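Local coordinates for AT5G66160 protein (Arabidopsis thaliana, PDB 7BVW), which is the RING-H2 domain of a membrane protein that probably sorts proteins to the protein storage vacuole, and acts as an E3 ubiquitin ligase essential for post-Golgi trafficking, at residues 46-51 and 72-77; 17-22 and 42-47. One frame throughout, in Å; residues are numbered along the deposited sequence.

In the fold
After helix 8-11 the chain lays down strand 16-18, whose end, with the turn into helix 21-27, forms one side of contact 2. The loop through helix 21-27 and the first ligands of the Cys31, Cys34, His54 and Cys57 zinc site is closed when segment 42-47 pairs with segment 17-22. Contact 1 starts on the end of that same segment, sharing Leu46 and Leu47, and closes a second loop, made of strand 52-54 and helix 55-65, at segment 72-77. The two loops therefore follow one another along the chain, joined at strand 43-46. Contact 2 is bonded through backbone, contact 1 through zinc, and their centres lie about 16 Å apart.

Contact 1 (46-51 and 72-77); sequences LLPCQH and CKHDIR. With ZN (zinc ion), chain D.
Cys49 lays its CB beside the side chain of His74, 3.8 Å from His74 CB, and turns its sulfur to a zinc ion. That ion does most of the joining: Cys49 SG binds it at 2.3 Å, His51 ND1 at 2.0 Å, and from the other segment Cys72 SG at 2.3 Å, while Cys69 completes the four ligands. Both cysteines hold SG between their own backbone N and carbonyl carbon (chi1 52° in Cys49, 73° in Cys72), and from there the two sulfurs meet at the metal. The imidazole of His51 receives Cys72 SG in its plane, at the edge, and its CE1 lies 3.5 Å from Cys72 CB. A weak hydrogen bond from His74 N to Cys72 SG adds a second-shell partner to this thiolate.

In His74, chi1 (163°) puts CG anti to the backbone N, 4.0 Å from Cys49 CB. Farther out the ring reaches Pro48, the two side chains crossing at about a right angle, with Pro48 CG 3.8 Å from His74 NE2. An alanine here would probably leave Pro48 without its imidazole neighbour and open a gap beside Cys49 and Pro48. Farther along, Ile76 CD1 approaches Leu47 CD2 at 4.5 Å, a looser apolar touch.

In segment 46-51 a type I turn from Leu47 to Gln50, closed by Gln50 N to Leu47 O and with Leu47 N also bonded to His51 O, sets Cys49 within the turn and His51 just after it. As in RING fingers generally, metal coordination stands in for an extensive hydrophobic core: two irregular segments are held by zinc bonds, and a weak N-H to sulfur bond probably tempers the negative charge on Cys72.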
loop_
_atom_site.group_PDB
_atom_site.type_symbol
_atom_site.label_atom_id
_atom_site.label_comp_id
_atom_site.label_asym_id
_atom_site.label_seq_id
_atom_site.Cartn_x
_atom_site.Cartn_y
_atom_site.Cartn_z
ATOM N N LEU A 46 4.385 1.223 0.144
ATOM C CA LEU A 46 4.869 0.209 -0.780
ATOM C C LEU A 46 4.737 -1.169 -0.147
ATOM O O LEU A 46 5.122 -1.366 1.011
ATOM C CB LEU A 46 6.326 0.467 -1.167
ATOM C CG LEU A 46 6.893 -0.502 -2.201
ATOM C CD1 LEU A 46 6.161 -0.341 -3.523
ATOM C CD2 LEU A 46 8.392 -0.298 -2.374
ATOM N N LEU A 47 4.193 -2.112 -0.907
ATOM C CA LEU A 47 4.097 -3.511 -0.528
ATOM C C LEU A 47 5.266 -4.293 -1.110
ATOM O O LEU A 47 5.849 -3.893 -2.121
ATOM C CB LEU A 47 2.770 -4.103 -1.017
ATOM C CG LEU A 47 1.485 -3.522 -0.413
ATOM C CD1 LEU A 47 0.272 -4.359 -0.805
ATOM C CD2 LEU A 47 1.595 -3.410 1.105
ATOM N N PRO A 48 5.639 -5.421 -0.499
ATOM C CA PRO A 48 6.813 -6.165 -0.990
ATOM C C PRO A 48 6.666 -6.679 -2.410
ATOM O O PRO A 48 7.684 -6.954 -3.058
ATOM C CB PRO A 48 6.944 -7.318 0.013
ATOM C CG PRO A 48 5.593 -7.450 0.625
ATOM C CD PRO A 48 5.048 -6.055 0.691
ATOM N N CYS A 49 5.442 -6.813 -2.917
ATOM C CA CYS A 49 5.213 -7.247 -4.289
ATOM C C CYS A 49 5.455 -6.142 -5.307
ATOM O O CYS A 49 5.244 -6.377 -6.505
ATOM C CB CYS A 49 3.787 -7.779 -4.431
ATOM S SG CYS A 49 2.539 -6.636 -3.809
ATOM N N GLN A 50 5.878 -4.956 -4.853
ATOM C CA GLN A 50 6.265 -3.798 -5.666
ATOM C C GLN A 50 5.075 -2.985 -6.163
ATOM O O GLN A 50 5.206 -2.234 -7.135
ATOM C CB GLN A 50 7.143 -4.190 -6.863
ATOM C CG GLN A 50 8.425 -4.921 -6.490
ATOM C CD GLN A 50 9.272 -4.142 -5.509
ATOM O OE1 GLN A 50 9.906 -3.150 -5.867
ATOM N NE2 GLN A 50 9.283 -4.584 -4.257
ATOM N N HIS A 51 3.916 -3.093 -5.518
ATOM C CA HIS A 51 2.769 -2.243 -5.818
ATOM C C HIS A 51 2.601 -1.203 -4.720
ATOM O O HIS A 51 2.699 -1.521 -3.530
ATOM C CB HIS A 51 1.484 -3.064 -5.954
ATOM C CG HIS A 51 1.499 -4.022 -7.102
ATOM N ND1 HIS A 51 1.450 -5.388 -6.931
ATOM C CD2 HIS A 51 1.562 -3.814 -8.439
ATOM C CE1 HIS A 51 1.476 -5.981 -8.111
ATOM N NE2 HIS A 51 1.545 -5.047 -9.043
ATOM N N CYS A 72 -2.323 -7.841 -6.971
ATOM C CA CYS A 72 -1.768 -9.118 -7.399
ATOM C C CYS A 72 -2.021 -10.248 -6.409
ATOM O O CYS A 72 -1.602 -11.382 -6.669
ATOM C CB CYS A 72 -0.261 -8.982 -7.650
ATOM S SG CYS A 72 0.743 -8.829 -6.158
ATOM N N LYS A 73 -2.686 -9.967 -5.285
ATOM C CA LYS A 73 -3.082 -10.969 -4.293
ATOM C C LYS A 73 -1.889 -11.671 -3.650
ATOM O O LYS A 73 -2.028 -12.783 -3.129
ATOM C CB LYS A 73 -4.048 -11.998 -4.896
ATOM C CG LYS A 73 -5.428 -11.424 -5.208
ATOM N N HIS A 74 -0.719 -11.039 -3.663
ATOM C CA HIS A 74 0.427 -11.558 -2.927
ATOM C C HIS A 74 0.116 -11.574 -1.436
ATOM O O HIS A 74 -0.145 -10.529 -0.836
ATOM C CB HIS A 74 1.663 -10.705 -3.209
ATOM C CG HIS A 74 2.772 -10.899 -2.221
ATOM N ND1 HIS A 74 3.720 -11.891 -2.348
ATOM C CD2 HIS A 74 3.084 -10.223 -1.089
ATOM C CE1 HIS A 74 4.569 -11.817 -1.338
ATOM N NE2 HIS A 74 4.205 -10.815 -0.560
ATOM N N ASP A 75 0.148 -12.761 -0.840
ATOM C CA ASP A 75 -0.267 -12.927 0.545
ATOM C C ASP A 75 0.831 -12.497 1.504
ATOM O O ASP A 75 2.010 -12.801 1.306
ATOM C CB ASP A 75 -0.651 -14.381 0.811
ATOM C CG ASP A 75 -1.879 -14.803 0.038
ATOM O OD1 ASP A 75 -2.812 -13.980 -0.083
ATOM O OD2 ASP A 75 -1.907 -15.948 -0.453
ATOM N N ILE A 76 0.427 -11.795 2.555
ATOM C CA ILE A 76 1.335 -11.309 3.586
ATOM C C ILE A 76 1.116 -12.134 4.844
ATOM O O ILE A 76 -0.012 -12.228 5.345
ATOM C CB ILE A 76 1.110 -9.814 3.864
ATOM C CG1 ILE A 76 1.362 -8.997 2.598
ATOM C CG2 ILE A 76 1.998 -9.344 5.005
ATOM C CD1 ILE A 76 0.994 -7.538 2.739
ATOM N N ARG A 77 2.193 -12.735 5.353
ATOM C CA ARG A 77 2.172 -13.479 6.613
ATOM C C ARG A 77 1.176 -14.639 6.557
ATOM O O ARG A 77 0.206 -14.704 7.316
ATOM C CB ARG A 77 1.869 -12.549 7.792
ATOM C CG ARG A 77 2.940 -11.507 8.035
ATOM C CD ARG A 77 2.600 -10.628 9.223
ATOM N NE ARG A 77 2.675 -11.355 10.486
ATOM C CZ ARG A 77 3.796 -11.550 11.171
ATOM N NH1 ARG A 77 4.949 -11.078 10.717
ATOM N NH2 ARG A 77 3.765 -12.223 12.312
HETATM ZN ZN ZN D . 0.922 -6.625 -5.419
#

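Contact 2 (17-22 and 42-47); sequences FTFTDS and ESLRLL
Phe17 sets one face of its ring over Leu44, whose CB stands 3.9 Å above the plane, offset toward the rim, in a CH-pi contact. The two side chains cross obliquely, and Leu44 CD2 also meets the ring, at CE2 and CZ. In Phe17, chi1 (57°) sets CG between the backbone N and the carbonyl carbon; the ring ends nearer the neighbouring strand, where Leu46 CB touches its edge 4.0 Å from CE1. Leu44 is held from a second direction by Phe19, whose CB lies 3.9 Å from Leu44 CD1.

Beneath these groups the backbones run antiparallel. Phe17 and Leu44 form a hydrogen-bonded pair: Leu44 N gives a nearly straight bond to Phe17 O (2.7 Å, 168°), and Phe17 N reaches Leu44 O at 2.9 Å. A further bond, from Phe19 N to Glu42 O at 2.8 Å, extends the pairing past Thr18 and Ser43.

Strand 43-46 is central in the small antiparallel sheet of this RING domain, flanked by 52-54 and by 16-18, which ties the chain ahead of Cys31 to it. Helix 21-27 packs Ala23 and Ala27 against Phe17, and Ala27 also against Leu44, while Arg45 joins Asp59 of helix 55-65 in a salt bridge.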
loop_
_atom_site.group_PDB
_atom_site.type_symbol
_atom_site.label_atom_id
_atom_site.label_comp_id
_atom_site.label_asym_id
_atom_site.label_seq_id
_atom_site.Cartn_x
_atom_site.Cartn_y
_atom_site.Cartn_z
ATOM N N PHE A 17 6.332 6.762 1.573
ATOM C CA PHE A 17 7.041 7.839 0.900
ATOM C C PHE A 17 6.028 8.841 0.363
ATOM O O PHE A 17 4.825 8.570 0.303
ATOM C CB PHE A 17 7.941 7.295 -0.218
ATOM C CG PHE A 17 7.209 6.487 -1.255
ATOM C CD1 PHE A 17 6.910 5.151 -1.034
ATOM C CD2 PHE A 17 6.838 7.060 -2.458
ATOM C CE1 PHE A 17 6.242 4.408 -1.989
ATOM C CE2 PHE A 17 6.172 6.321 -3.416
ATOM C CZ PHE A 17 5.872 4.994 -3.182
ATOM N N THR A 18 6.531 10.011 -0.025
ATOM C CA THR A 18 5.707 11.098 -0.537
ATOM C C THR A 18 5.765 11.122 -2.060
ATOM O O THR A 18 6.831 10.929 -2.652
ATOM C CB THR A 18 6.173 12.444 0.031
ATOM O OG1 THR A 18 6.033 12.445 1.458
ATOM C CG2 THR A 18 5.357 13.589 -0.548
ATOM N N PHE A 19 4.613 11.354 -2.691
ATOM C CA PHE A 19 4.532 11.404 -4.150
ATOM C C PHE A 19 5.134 12.716 -4.639
ATOM O O PHE A 19 4.479 13.760 -4.628
ATOM C CB PHE A 19 3.087 11.255 -4.612
ATOM C CG PHE A 19 2.943 11.068 -6.099
ATOM C CD1 PHE A 19 3.047 9.807 -6.668
ATOM C CD2 PHE A 19 2.709 12.152 -6.930
ATOM C CE1 PHE A 19 2.918 9.633 -8.035
ATOM C CE2 PHE A 19 2.578 11.983 -8.295
ATOM C CZ PHE A 19 2.681 10.722 -8.850
ATOM N N THR A 20 6.390 12.667 -5.067
ATOM C CA THR A 20 7.096 13.814 -5.621
ATOM C C THR A 20 7.634 13.458 -7.005
ATOM O O THR A 20 7.327 12.397 -7.557
ATOM C CB THR A 20 8.227 14.261 -4.691
ATOM O OG1 THR A 20 9.073 13.141 -4.397
ATOM C CG2 THR A 20 7.661 14.815 -3.393
ATOM N N ASP A 21 8.446 14.364 -7.562
ATOM C CA ASP A 21 9.035 14.124 -8.877
ATOM C C ASP A 21 9.866 12.848 -8.891
ATOM O O ASP A 21 9.887 12.118 -9.889
ATOM C CB ASP A 21 9.893 15.316 -9.294
ATOM C CG ASP A 21 9.069 16.554 -9.589
ATOM O OD1 ASP A 21 7.897 16.402 -9.988
ATOM O OD2 ASP A 21 9.598 17.675 -9.429
ATOM N N SER A 22 10.556 12.560 -7.786
ATOM C CA SER A 22 11.389 11.365 -7.716
ATOM C C SER A 22 10.539 10.100 -7.702
ATOM O O SER A 22 10.797 9.159 -8.460
ATOM C CB SER A 22 12.285 11.433 -6.480
ATOM O OG SER A 22 12.994 10.221 -6.294
ATOM N N GLU A 42 1.183 13.739 -1.767
ATOM C CA GLU A 42 0.427 12.714 -1.072
ATOM C C GLU A 42 1.358 11.665 -0.471
ATOM O O GLU A 42 2.501 11.485 -0.899
ATOM C CB GLU A 42 -0.568 12.047 -2.016
ATOM C CG GLU A 42 -1.745 12.920 -2.390
ATOM C CD GLU A 42 -2.709 12.213 -3.315
ATOM O OE1 GLU A 42 -2.292 11.237 -3.971
ATOM O OE2 GLU A 42 -3.882 12.634 -3.377
ATOM N N SER A 43 0.844 10.963 0.534
ATOM C CA SER A 43 1.583 9.917 1.227
ATOM C C SER A 43 1.210 8.558 0.653
ATOM O O SER A 43 0.024 8.228 0.545
ATOM C CB SER A 43 1.296 9.948 2.729
ATOM O OG SER A 43 1.854 11.104 3.335
ATOM N N LEU A 44 2.220 7.777 0.284
ATOM C CA LEU A 44 2.023 6.460 -0.297
ATOM C C LEU A 44 2.727 5.405 0.545
ATOM O O LEU A 44 3.616 5.707 1.345
ATOM C CB LEU A 44 2.549 6.397 -1.739
ATOM C CG LEU A 44 1.624 6.820 -2.884
ATOM C CD1 LEU A 44 1.295 8.300 -2.830
ATOM C CD2 LEU A 44 2.272 6.465 -4.208
ATOM N N ARG A 45 2.320 4.154 0.351
ATOM C CA ARG A 45 2.985 3.011 0.955
ATOM C C ARG A 45 3.340 1.999 -0.121
ATOM O O ARG A 45 2.683 1.919 -1.164
ATOM C CB ARG A 45 2.115 2.335 2.021
ATOM C CG ARG A 45 2.291 2.881 3.427
ATOM C CD ARG A 45 1.975 1.811 4.462
ATOM N NE ARG A 45 1.374 2.360 5.675
ATOM C CZ ARG A 45 2.055 2.961 6.645
ATOM N NH1 ARG A 45 3.369 3.106 6.545
ATOM N NH2 ARG A 45 1.418 3.428 7.712
ATOM N N LEU A 46 4.385 1.223 0.144
ATOM C CA LEU A 46 4.869 0.209 -0.780
ATOM C C LEU A 46 4.737 -1.169 -0.147
ATOM O O LEU A 46 5.122 -1.366 1.011
ATOM C CB LEU A 46 6.326 0.467 -1.167
ATOM C CG LEU A 46 6.893 -0.502 -2.201
ATOM C CD1 LEU A 46 6.161 -0.341 -3.523
ATOM C CD2 LEU A 46 8.392 -0.298 -2.374
ATOM N N LEU A 47 4.193 -2.112 -0.907
ATOM C CA LEU A 47 4.097 -3.511 -0.528
ATOM C C LEU A 47 5.266 -4.293 -1.110
ATOM O O LEU A 47 5.849 -3.893 -2.121
ATOM C CB LEU A 47 2.770 -4.103 -1.017
ATOM C CG LEU A 47 1.485 -3.522 -0.413
ATOM C CD1 LEU A 47 0.272 -4.359 -0.805
ATOM C CD2 LEU A 47 1.595 -3.410 1.105
#